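Local structure of TqaL (Neurospora crassa, 7EEH) at residues Leu203-Asp214 with Gln229-Arg238; Ala50-Val61 with Glu123-Leu133. The protein is an iron-binding member of the 2OG-Fe dioxygenase family, in the cupin clan, with a fold built largely of antiparallel beta strands. The protein carries 1 engineered substitution. All coordinates share one frame; numbering follows the deposited sequence.

Contact 1: Leu203-Asp214 with Gln229-Arg238; sequences LAANSAVTFMHD and QNLRSRVQHR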
loop_
_atom_site.group_PDB
_atom_site.type_symbol
_atom_site.label_atom_id
_atom_site.label_comp_id
_atom_site.label_asym_id
_atom_site.label_seq_id
_atom_site.Cartn_x
_atom_site.Cartn_y
_atom_site.Cartn_z
ATOM N N LEU B 203 9.781 -33.100 1.121
ATOM C CA LEU B 203 10.231 -31.711 1.128
ATOM C C LEU B 203 11.372 -31.466 2.104
ATOM O O LEU B 203 12.285 -30.687 1.805
ATOM C CB LEU B 203 9.054 -30.787 1.448
ATOM C CG LEU B 203 8.042 -30.802 0.302
ATOM C CD1 LEU B 203 6.679 -30.265 0.716
ATOM C CD2 LEU B 203 8.602 -30.023 -0.887
ATOM N N ALA B 204 11.343 -32.129 3.263
ATOM C CA ALA B 204 12.352 -31.876 4.286
ATOM C C ALA B 204 13.754 -32.180 3.775
ATOM O O ALA B 204 14.713 -31.477 4.115
ATOM C CB ALA B 204 12.047 -32.697 5.542
ATOM N N ALA B 205 13.898 -33.211 2.951
ATOM C CA ALA B 205 15.208 -33.539 2.413
ATOM C C ALA B 205 15.617 -32.473 1.396
ATOM O O ALA B 205 14.924 -31.474 1.180
ATOM C CB ALA B 205 15.192 -34.939 1.809
ATOM N N ASN B 206 16.785 -32.635 0.793
ATOM C CA ASN B 206 17.126 -31.744 -0.308
ATOM C C ASN B 206 16.629 -32.384 -1.602
ATOM O O ASN B 206 17.382 -32.874 -2.447
ATOM C CB ASN B 206 18.611 -31.422 -0.311
ATOM C CG ASN B 206 18.890 -30.061 0.307
ATOM O OD1 ASN B 206 18.152 -29.621 1.190
ATOM N ND2 ASN B 206 19.938 -29.384 -0.157
ATOM N N SER B 207 15.299 -32.403 -1.704
ATOM C CA SER B 207 14.597 -32.881 -2.887
ATOM C C SER B 207 14.246 -31.712 -3.815
ATOM O O SER B 207 13.661 -30.713 -3.382
ATOM C CB SER B 207 13.351 -33.657 -2.447
ATOM O OG SER B 207 12.273 -33.548 -3.352
ATOM N N ALA B 208 14.642 -31.841 -5.077
ATOM C CA ALA B 208 14.394 -30.826 -6.107
ATOM C C ALA B 208 14.841 -29.433 -5.655
ATOM O O ALA B 208 14.094 -28.457 -5.728
ATOM C CB ALA B 208 12.926 -30.827 -6.521
ATOM N N VAL B 209 16.087 -29.346 -5.188
ATOM C CA VAL B 209 16.684 -28.092 -4.734
ATOM C C VAL B 209 17.481 -27.497 -5.885
ATOM O O VAL B 209 18.254 -28.207 -6.539
ATOM C CB VAL B 209 17.578 -28.311 -3.501
ATOM C CG1 VAL B 209 18.459 -27.096 -3.247
ATOM C CG2 VAL B 209 16.722 -28.605 -2.272
ATOM N N THR B 210 17.300 -26.198 -6.138
ATOM C CA THR B 210 18.072 -25.492 -7.158
ATOM C C THR B 210 19.211 -24.758 -6.466
ATOM O O THR B 210 18.967 -23.928 -5.580
ATOM C CB THR B 210 17.202 -24.512 -7.949
ATOM O OG1 THR B 210 16.036 -25.184 -8.447
ATOM C CG2 THR B 210 17.980 -23.885 -9.122
ATOM N N PHE B 211 20.445 -25.099 -6.835
ATOM C CA PHE B 211 21.635 -24.371 -6.411
ATOM C C PHE B 211 22.049 -23.412 -7.514
ATOM O O PHE B 211 21.965 -23.743 -8.695
ATOM C CB PHE B 211 22.794 -25.327 -6.105
ATOM C CG PHE B 211 22.474 -26.336 -5.052
ATOM C CD1 PHE B 211 22.620 -26.021 -3.716
ATOM C CD2 PHE B 211 21.999 -27.592 -5.397
ATOM C CE1 PHE B 211 22.311 -26.941 -2.728
ATOM C CE2 PHE B 211 21.684 -28.527 -4.413
ATOM C CZ PHE B 211 21.843 -28.195 -3.076
HETATM N N MSE B 212 22.500 -22.229 -7.134
HETATM C CA MSE B 212 23.122 -21.374 -8.121
HETATM C C MSE B 212 24.547 -21.094 -7.706
HETATM O O MSE B 212 24.841 -20.922 -6.520
HETATM C CB MSE B 212 22.340 -20.092 -8.296
HETATM C CG MSE B 212 20.970 -20.332 -8.929
HETATM SE SE MSE B 212 19.966 -18.733 -8.589
HETATM C CE MSE B 212 21.301 -17.513 -9.198
ATOM N N HIS B 213 25.419 -21.054 -8.706
ATOM C CA HIS B 213 26.855 -21.009 -8.506
ATOM C C HIS B 213 27.411 -19.824 -9.278
ATOM O O HIS B 213 26.807 -19.356 -10.247
ATOM C CB HIS B 213 27.526 -22.310 -8.976
ATOM C CG HIS B 213 26.709 -23.544 -8.736
ATOM N ND1 HIS B 213 26.782 -24.270 -7.567
ATOM C CD2 HIS B 213 25.803 -24.182 -9.516
ATOM C CE1 HIS B 213 25.962 -25.303 -7.639
ATOM N NE2 HIS B 213 25.350 -25.269 -8.809
ATOM N N ASP B 214 28.563 -19.329 -8.835
ATOM C CA ASP B 214 29.259 -18.329 -9.630
ATOM C C ASP B 214 29.909 -19.007 -10.836
ATOM O O ASP B 214 29.905 -20.233 -10.970
ATOM C CB ASP B 214 30.276 -17.554 -8.775
ATOM C CG ASP B 214 31.402 -18.428 -8.243
ATOM O OD1 ASP B 214 32.041 -19.144 -9.033
ATOM O OD2 ASP B 214 31.675 -18.373 -7.026
ATOM N N GLN B 229 32.332 -22.820 -1.536
ATOM C CA GLN B 229 32.955 -21.530 -1.806
ATOM C C GLN B 229 32.389 -20.861 -3.052
ATOM O O GLN B 229 32.533 -19.643 -3.211
ATOM C CB GLN B 229 34.472 -21.702 -1.971
ATOM C CG GLN B 229 35.184 -22.330 -0.775
ATOM C CD GLN B 229 35.187 -23.859 -0.813
ATOM O OE1 GLN B 229 34.239 -24.488 -1.293
ATOM N NE2 GLN B 229 36.261 -24.459 -0.306
ATOM N N ASN B 230 31.765 -21.622 -3.948
ATOM C CA ASN B 230 31.268 -21.071 -5.200
ATOM C C ASN B 230 29.754 -20.981 -5.229
ATOM O O ASN B 230 29.181 -20.664 -6.276
ATOM C CB ASN B 230 31.790 -21.898 -6.374
ATOM C CG ASN B 230 33.288 -21.721 -6.567
ATOM O OD1 ASN B 230 34.084 -22.316 -5.852
ATOM N ND2 ASN B 230 33.672 -20.863 -7.497
ATOM N N LEU B 231 29.101 -21.221 -4.098
ATOM C CA LEU B 231 27.651 -21.259 -4.015
ATOM C C LEU B 231 27.089 -19.862 -3.790
ATOM O O LEU B 231 27.432 -19.195 -2.807
ATOM C CB LEU B 231 27.222 -22.191 -2.892
ATOM C CG LEU B 231 25.741 -22.503 -3.021
ATOM C CD1 LEU B 231 25.512 -23.668 -3.955
ATOM C CD2 LEU B 231 25.223 -22.794 -1.665
ATOM N N ARG B 232 26.219 -19.426 -4.695
ATOM C CA ARG B 232 25.593 -18.115 -4.616
ATOM C C ARG B 232 24.184 -18.146 -4.042
ATOM O O ARG B 232 23.748 -17.152 -3.447
ATOM C CB ARG B 232 25.547 -17.469 -6.002
ATOM C CG ARG B 232 26.912 -17.323 -6.634
ATOM C CD ARG B 232 27.196 -15.862 -6.933
ATOM N NE ARG B 232 26.457 -15.421 -8.113
ATOM C CZ ARG B 232 27.022 -14.943 -9.221
ATOM N NH1 ARG B 232 28.346 -14.824 -9.307
ATOM N NH2 ARG B 232 26.260 -14.579 -10.244
ATOM N N SER B 233 23.462 -19.251 -4.203
ATOM C CA SER B 233 22.106 -19.323 -3.690
ATOM C C SER B 233 21.678 -20.776 -3.622
ATOM O O SER B 233 22.167 -21.612 -4.382
ATOM C CB SER B 233 21.139 -18.529 -4.573
ATOM O OG SER B 233 19.937 -18.289 -3.874
ATOM N N ARG B 234 20.759 -21.061 -2.698
ATOM C CA ARG B 234 20.106 -22.355 -2.575
ATOM C C ARG B 234 18.614 -22.101 -2.433
ATOM O O ARG B 234 18.193 -21.320 -1.574
ATOM C CB ARG B 234 20.638 -23.147 -1.369
ATOM C CG ARG B 234 20.004 -24.528 -1.147
ATOM C CD ARG B 234 18.699 -24.447 -0.321
ATOM N NE ARG B 234 18.268 -25.744 0.181
ATOM C CZ ARG B 234 17.045 -25.994 0.648
ATOM N NH1 ARG B 234 16.125 -25.036 0.672
ATOM N NH2 ARG B 234 16.738 -27.205 1.091
ATOM N N VAL B 235 17.817 -22.778 -3.247
ATOM C CA VAL B 235 16.389 -22.527 -3.289
ATOM C C VAL B 235 15.641 -23.838 -3.503
ATOM O O VAL B 235 16.183 -24.797 -4.060
ATOM C CB VAL B 235 16.070 -21.493 -4.384
ATOM C CG1 VAL B 235 15.899 -22.147 -5.727
ATOM C CG2 VAL B 235 14.872 -20.762 -4.009
ATOM N N GLN B 236 14.387 -23.881 -3.040
ATOM C CA GLN B 236 13.575 -25.090 -3.164
ATOM C C GLN B 236 12.112 -24.714 -3.371
ATOM O O GLN B 236 11.458 -24.237 -2.442
ATOM C CB GLN B 236 13.726 -25.972 -1.929
ATOM C CG GLN B 236 13.033 -27.319 -2.074
ATOM C CD GLN B 236 12.918 -28.059 -0.756
ATOM O OE1 GLN B 236 12.619 -27.464 0.277
ATOM N NE2 GLN B 236 13.165 -29.359 -0.785
ATOM N N HIS B 237 11.580 -24.959 -4.566
ATOM C CA HIS B 237 10.153 -24.768 -4.768
ATOM C C HIS B 237 9.380 -25.771 -3.925
ATOM O O HIS B 237 9.708 -26.958 -3.904
ATOM C CB HIS B 237 9.764 -24.950 -6.230
ATOM C CG HIS B 237 10.559 -24.135 -7.202
ATOM N ND1 HIS B 237 11.875 -24.407 -7.502
ATOM C CD2 HIS B 237 10.191 -23.115 -8.017
ATOM C CE1 HIS B 237 12.292 -23.571 -8.440
ATOM N NE2 HIS B 237 11.287 -22.784 -8.775
ATOM N N ARG B 238 8.348 -25.301 -3.233
ATOM C CA ARG B 238 7.484 -26.199 -2.467
ATOM C C ARG B 238 6.008 -25.853 -2.537
ATOM O O ARG B 238 5.184 -26.727 -2.270
ATOM C CB ARG B 238 7.901 -26.237 -0.983
ATOM C CG ARG B 238 9.406 -26.146 -0.738
ATOM C CD ARG B 238 9.747 -25.717 0.685
ATOM N NE ARG B 238 8.898 -26.376 1.660
ATOM C CZ ARG B 238 9.272 -26.673 2.899
ATOM N NH1 ARG B 238 10.494 -26.361 3.312
ATOM N NH2 ARG B 238 8.423 -27.284 3.724
HETATM O O HOH W 1 11.204 -27.939 -5.977
HETATM O O HOH W 2 14.199 -25.917 -6.833
#

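Contact 2: Ala50-Val61 with Glu123-Leu133; sequences ATRADLDALQRV and ELQLNTAFQAL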
loop_
_atom_site.group_PDB
_atom_site.type_symbol
_atom_site.label_atom_id
_atom_site.label_comp_id
_atom_site.label_asym_id
_atom_site.label_seq_id
_atom_site.Cartn_x
_atom_site.Cartn_y
_atom_site.Cartn_z
ATOM N N ALA B 50 -5.044 -12.157 -13.580
ATOM C CA ALA B 50 -5.354 -13.572 -13.378
ATOM C C ALA B 50 -6.684 -13.728 -12.649
ATOM O O ALA B 50 -6.952 -13.018 -11.679
ATOM C CB ALA B 50 -4.256 -14.257 -12.559
ATOM N N THR B 51 -7.510 -14.683 -13.090
ATOM C CA THR B 51 -8.728 -14.982 -12.355
ATOM C C THR B 51 -8.470 -16.118 -11.377
ATOM O O THR B 51 -7.588 -16.958 -11.587
ATOM C CB THR B 51 -9.889 -15.342 -13.294
ATOM O OG1 THR B 51 -9.646 -16.618 -13.912
ATOM C CG2 THR B 51 -10.045 -14.282 -14.368
ATOM N N ARG B 52 -9.228 -16.125 -10.283
ATOM C CA ARG B 52 -9.044 -17.196 -9.309
ATOM C C ARG B 52 -9.426 -18.551 -9.885
ATOM O O ARG B 52 -8.869 -19.573 -9.476
ATOM C CB ARG B 52 -9.844 -16.916 -8.049
ATOM C CG ARG B 52 -9.571 -15.550 -7.487
ATOM C CD ARG B 52 -9.354 -15.604 -5.994
ATOM N NE ARG B 52 -9.602 -14.295 -5.406
ATOM C CZ ARG B 52 -8.861 -13.757 -4.448
ATOM N NH1 ARG B 52 -7.820 -14.430 -3.973
ATOM N NH2 ARG B 52 -9.159 -12.552 -3.976
ATOM N N ALA B 53 -10.361 -18.581 -10.831
ATOM C CA ALA B 53 -10.667 -19.838 -11.500
ATOM C C ALA B 53 -9.467 -20.330 -12.302
ATOM O O ALA B 53 -9.145 -21.524 -12.278
ATOM C CB ALA B 53 -11.894 -19.665 -12.395
ATOM N N ASP B 54 -8.777 -19.421 -12.996
ATOM C CA ASP B 54 -7.615 -19.828 -13.778
ATOM C C ASP B 54 -6.432 -20.204 -12.895
ATOM O O ASP B 54 -5.653 -21.090 -13.261
ATOM C CB ASP B 54 -7.232 -18.725 -14.753
ATOM C CG ASP B 54 -8.083 -18.761 -16.008
ATOM O OD1 ASP B 54 -8.758 -19.789 -16.225
ATOM O OD2 ASP B 54 -8.086 -17.779 -16.763
ATOM N N LEU B 55 -6.261 -19.531 -11.749
ATOM C CA LEU B 55 -5.239 -19.971 -10.808
ATOM C C LEU B 55 -5.517 -21.396 -10.334
ATOM O O LEU B 55 -4.593 -22.209 -10.216
ATOM C CB LEU B 55 -5.156 -19.008 -9.621
ATOM C CG LEU B 55 -4.550 -17.630 -9.915
ATOM C CD1 LEU B 55 -5.066 -16.628 -8.911
ATOM C CD2 LEU B 55 -3.040 -17.687 -9.895
ATOM N N ASP B 56 -6.785 -21.718 -10.060
ATOM C CA ASP B 56 -7.147 -23.097 -9.740
ATOM C C ASP B 56 -6.825 -24.028 -10.902
ATOM O O ASP B 56 -6.210 -25.082 -10.719
ATOM C CB ASP B 56 -8.640 -23.197 -9.414
ATOM C CG ASP B 56 -8.975 -22.670 -8.053
ATOM O OD1 ASP B 56 -8.073 -22.614 -7.191
ATOM O OD2 ASP B 56 -10.150 -22.306 -7.844
ATOM N N ALA B 57 -7.259 -23.662 -12.105
ATOM C CA ALA B 57 -7.073 -24.532 -13.262
ATOM C C ALA B 57 -5.605 -24.736 -13.602
ATOM O O ALA B 57 -5.254 -25.744 -14.229
ATOM C CB ALA B 57 -7.808 -23.961 -14.474
ATOM N N LEU B 58 -4.740 -23.802 -13.209
ATOM C CA LEU B 58 -3.309 -23.976 -13.419
ATOM C C LEU B 58 -2.758 -25.160 -12.637
ATOM O O LEU B 58 -1.728 -25.721 -13.017
ATOM C CB LEU B 58 -2.581 -22.678 -13.035
ATOM C CG LEU B 58 -1.322 -22.274 -13.785
ATOM C CD1 LEU B 58 -1.550 -22.297 -15.278
ATOM C CD2 LEU B 58 -0.838 -20.877 -13.301
ATOM N N GLN B 59 -3.429 -25.573 -11.570
ATOM C CA GLN B 59 -2.981 -26.734 -10.815
ATOM C C GLN B 59 -3.421 -28.065 -11.424
ATOM O O GLN B 59 -3.063 -29.120 -10.888
ATOM C CB GLN B 59 -3.465 -26.605 -9.373
ATOM C CG GLN B 59 -2.703 -25.491 -8.684
ATOM C CD GLN B 59 -3.185 -25.191 -7.299
ATOM O OE1 GLN B 59 -2.793 -25.848 -6.344
ATOM N NE2 GLN B 59 -4.015 -24.169 -7.175
ATOM N N ARG B 60 -4.165 -28.036 -12.537
ATOM C CA ARG B 60 -4.618 -29.236 -13.222
ATOM C C ARG B 60 -4.073 -29.393 -14.634
ATOM O O ARG B 60 -4.165 -30.495 -15.187
ATOM C CB ARG B 60 -6.153 -29.257 -13.314
ATOM C CG ARG B 60 -6.869 -29.220 -11.986
ATOM C CD ARG B 60 -8.366 -29.024 -12.214
ATOM N NE ARG B 60 -8.975 -28.333 -11.080
ATOM C CZ ARG B 60 -9.575 -27.146 -11.148
ATOM N NH1 ARG B 60 -9.675 -26.505 -12.311
ATOM N NH2 ARG B 60 -10.097 -26.609 -10.051
ATOM N N VAL B 61 -3.531 -28.335 -15.237
ATOM C CA VAL B 61 -3.159 -28.389 -16.650
ATOM C C VAL B 61 -2.039 -29.402 -16.897
ATOM O O VAL B 61 -1.940 -29.984 -17.991
ATOM C CB VAL B 61 -2.784 -26.975 -17.147
ATOM C CG1 VAL B 61 -1.554 -26.445 -16.415
ATOM C CG2 VAL B 61 -2.563 -26.975 -18.652
ATOM N N GLU B 123 -5.552 -24.683 -23.420
ATOM C CA GLU B 123 -5.783 -24.924 -21.996
ATOM C C GLU B 123 -4.792 -24.149 -21.134
ATOM O O GLU B 123 -5.170 -23.567 -20.115
ATOM C CB GLU B 123 -5.682 -26.416 -21.672
ATOM C CG GLU B 123 -6.153 -26.737 -20.262
ATOM C CD GLU B 123 -5.867 -28.162 -19.821
ATOM O OE1 GLU B 123 -5.443 -28.990 -20.655
ATOM O OE2 GLU B 123 -6.069 -28.448 -18.619
ATOM N N LEU B 124 -3.521 -24.128 -21.530
ATOM C CA LEU B 124 -2.504 -23.390 -20.786
ATOM C C LEU B 124 -2.410 -21.946 -21.263
ATOM O O LEU B 124 -2.560 -21.019 -20.462
ATOM C CB LEU B 124 -1.130 -24.071 -20.897
ATOM C CG LEU B 124 0.008 -23.362 -20.132
ATOM C CD1 LEU B 124 -0.322 -23.232 -18.655
ATOM C CD2 LEU B 124 1.319 -24.082 -20.313
ATOM N N GLN B 125 -2.181 -21.741 -22.567
ATOM C CA GLN B 125 -1.807 -20.413 -23.041
ATOM C C GLN B 125 -2.957 -19.409 -23.006
ATOM O O GLN B 125 -2.703 -18.211 -23.061
ATOM C CB GLN B 125 -1.211 -20.501 -24.451
ATOM C CG GLN B 125 -2.207 -20.804 -25.569
ATOM C CD GLN B 125 -1.622 -20.506 -26.941
ATOM O OE1 GLN B 125 -0.460 -20.119 -27.057
ATOM N NE2 GLN B 125 -2.416 -20.708 -27.988
ATOM N N LEU B 126 -4.212 -19.843 -22.903
ATOM C CA LEU B 126 -5.294 -18.889 -22.677
ATOM C C LEU B 126 -5.674 -18.767 -21.201
ATOM O O LEU B 126 -6.596 -18.019 -20.864
ATOM C CB LEU B 126 -6.525 -19.265 -23.514
ATOM C CG LEU B 126 -6.321 -19.312 -25.038
ATOM C CD1 LEU B 126 -7.665 -19.450 -25.788
ATOM C CD2 LEU B 126 -5.542 -18.105 -25.550
ATOM N N ASN B 127 -5.007 -19.499 -20.323
ATOM C CA ASN B 127 -5.196 -19.344 -18.890
ATOM C C ASN B 127 -4.653 -17.978 -18.470
ATOM O O ASN B 127 -3.490 -17.659 -18.737
ATOM C CB ASN B 127 -4.484 -20.497 -18.178
ATOM C CG ASN B 127 -4.582 -20.427 -16.680
ATOM O OD1 ASN B 127 -4.125 -19.465 -16.057
ATOM N ND2 ASN B 127 -5.162 -21.461 -16.081
ATOM N N THR B 128 -5.502 -17.149 -17.855
ATOM C CA THR B 128 -5.089 -15.779 -17.532
ATOM C C THR B 128 -4.004 -15.714 -16.459
ATOM O O THR B 128 -3.318 -14.687 -16.358
ATOM C CB THR B 128 -6.285 -14.940 -17.071
ATOM O OG1 THR B 128 -6.824 -15.505 -15.865
ATOM C CG2 THR B 128 -7.353 -14.906 -18.149
ATOM N N ALA B 129 -3.865 -16.748 -15.631
ATOM C CA ALA B 129 -2.756 -16.789 -14.683
ATOM C C ALA B 129 -1.451 -17.103 -15.395
ATOM O O ALA B 129 -0.428 -16.456 -15.137
ATOM C CB ALA B 129 -3.017 -17.811 -13.570
ATOM N N PHE B 130 -1.465 -18.077 -16.306
ATOM C CA PHE B 130 -0.288 -18.291 -17.146
ATOM C C PHE B 130 0.087 -17.022 -17.902
ATOM O O PHE B 130 1.272 -16.666 -17.980
ATOM C CB PHE B 130 -0.521 -19.430 -18.143
ATOM C CG PHE B 130 0.550 -19.519 -19.212
ATOM C CD1 PHE B 130 1.756 -20.152 -18.952
ATOM C CD2 PHE B 130 0.353 -18.952 -20.463
ATOM C CE1 PHE B 130 2.745 -20.224 -19.924
ATOM C CE2 PHE B 130 1.337 -19.025 -21.440
ATOM C CZ PHE B 130 2.534 -19.661 -21.172
ATOM N N GLN B 131 -0.908 -16.334 -18.484
ATOM C CA GLN B 131 -0.621 -15.094 -19.198
ATOM C C GLN B 131 -0.023 -14.054 -18.258
ATOM O O GLN B 131 0.911 -13.340 -18.627
ATOM C CB GLN B 131 -1.883 -14.548 -19.869
ATOM C CG GLN B 131 -2.466 -15.494 -20.938
ATOM C CD GLN B 131 -3.663 -14.910 -21.676
ATOM O OE1 GLN B 131 -4.309 -13.982 -21.198
ATOM N NE2 GLN B 131 -3.956 -15.456 -22.854
ATOM N N ALA B 132 -0.546 -13.958 -17.039
ATOM C CA ALA B 132 0.027 -13.030 -16.069
ATOM C C ALA B 132 1.475 -13.382 -15.766
ATOM O O ALA B 132 2.310 -12.490 -15.580
ATOM C CB ALA B 132 -0.802 -13.025 -14.789
ATOM N N LEU B 133 1.805 -14.679 -15.757
ATOM C CA LEU B 133 3.194 -15.079 -15.544
ATOM C C LEU B 133 4.098 -14.564 -16.654
ATOM O O LEU B 133 5.211 -14.108 -16.385
ATOM C CB LEU B 133 3.316 -16.599 -15.425
ATOM C CG LEU B 133 3.068 -17.185 -14.032
ATOM C CD1 LEU B 133 2.971 -18.710 -14.089
ATOM C CD2 LEU B 133 4.154 -16.736 -13.031
HETATM O O HOH W 3 -6.540 -26.549 -16.540
#

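Contact 1: Leu203-Asp214 with Gln229-Arg238
Q236 spans from strand 231-236 to the turn that precedes strand 209-213, where its NE2 donates to two carbonyls, L203 O at 3.0 Å and S207 O at 3.0 Å. Each oxygen is met on a lone pair and lies in the amide plane of Q236, so the pair fixes the rotation of the amide; CG anti to the backbone N (chi1 -173°) and an extended chain carry it there. R234 instead bends at chi2 (-86°), laying one face of its guanidinium against V209 CG2, and its NH2 lies 2.8 Å from OD1 of one of the two N206 conformers. On the same face of the sheet, F211 CD1 packs 3.7 Å from L231 CD1. T210 and V235 run side by side on the other face. M212 O accepts from both R232 N and S233 N, a classic beta bulge, and beyond it N230 ND2 donates 2.8 Å to the syn lone pair of D214 OD1. Strand 209-213 lies between strands 231-236 and 252-255; T210, V235 and selenomethionine M212 pack on strand 243-247, whereas F211 and L231 face P228 and L231 of the second subunit.

Contact 2: Ala50-Val61 with Glu123-Leu133
D54 and N127 meet where helix 52-58 crosses the first turns of helix 128-141 (residues 128-133) almost perpendicularly, at -87°, with the axes 8.6 Å apart at closest approach. N127, its CG anti to the backbone N (chi1 179°), divides its amide between two tasks: OD1 caps its own helix by accepting from F130 N, while ND2 donates 2.9 Å to D54 O. That carbonyl also takes the helical bond from L58 N, which arrives from the opposite face of its plane.

T128 sits in the angle between the helices. Its hydroxyl donates to the anti lone pair of D54 OD2 at 2.8 Å and accepts from T51 N at 3.0 Å. The same OD2 receives T128 N at 2.9 Å, from above the carboxylate plane. Behind this polar cluster the packing turns apolar. A129 CB touches L55 CD2 at 3.7 Å, and L58 spreads its two methyls, CD2 onto A129 CB and CD1 onto L124 CD1 at 3.7 Å. V61 CG2 rests on L124 CB and against the carboxylate of E123, whose OE1 is held by N64 and whose OE2 is joined to A57 O through a water.

Each helix start is capped from within, T51 OG1 taking D54 N as N127 OD1 takes F130 N, while T128 and D54 tie the two starts together. Two donors on OD2, close to both N-termini, would probably favour a charged D54 carboxylate.

In the fold
Contact 1 and contact 2 share no helix or strand; their centres lie about 27 Å apart and their nearest atoms about 9 Å. Both are partly buried. Contact 1 pairs strands through backbone bonds, with the Q236 amide holding the preceding turn, and one of its faces meets the second subunit. The side chain of T210 is about 7 Å from the bound Fe (III) ion. H184, D186 and H253 hold that ion. Contact 2, untouched by other chains of the assembly, joins two internally capped helix starts through side-chain hydrogen bonds of D54, N127 and T128, above packing of alanine, leucine and valine. H237 of contact 1 and L124, F130 and L133 of contact 2 all touch strand 267-277.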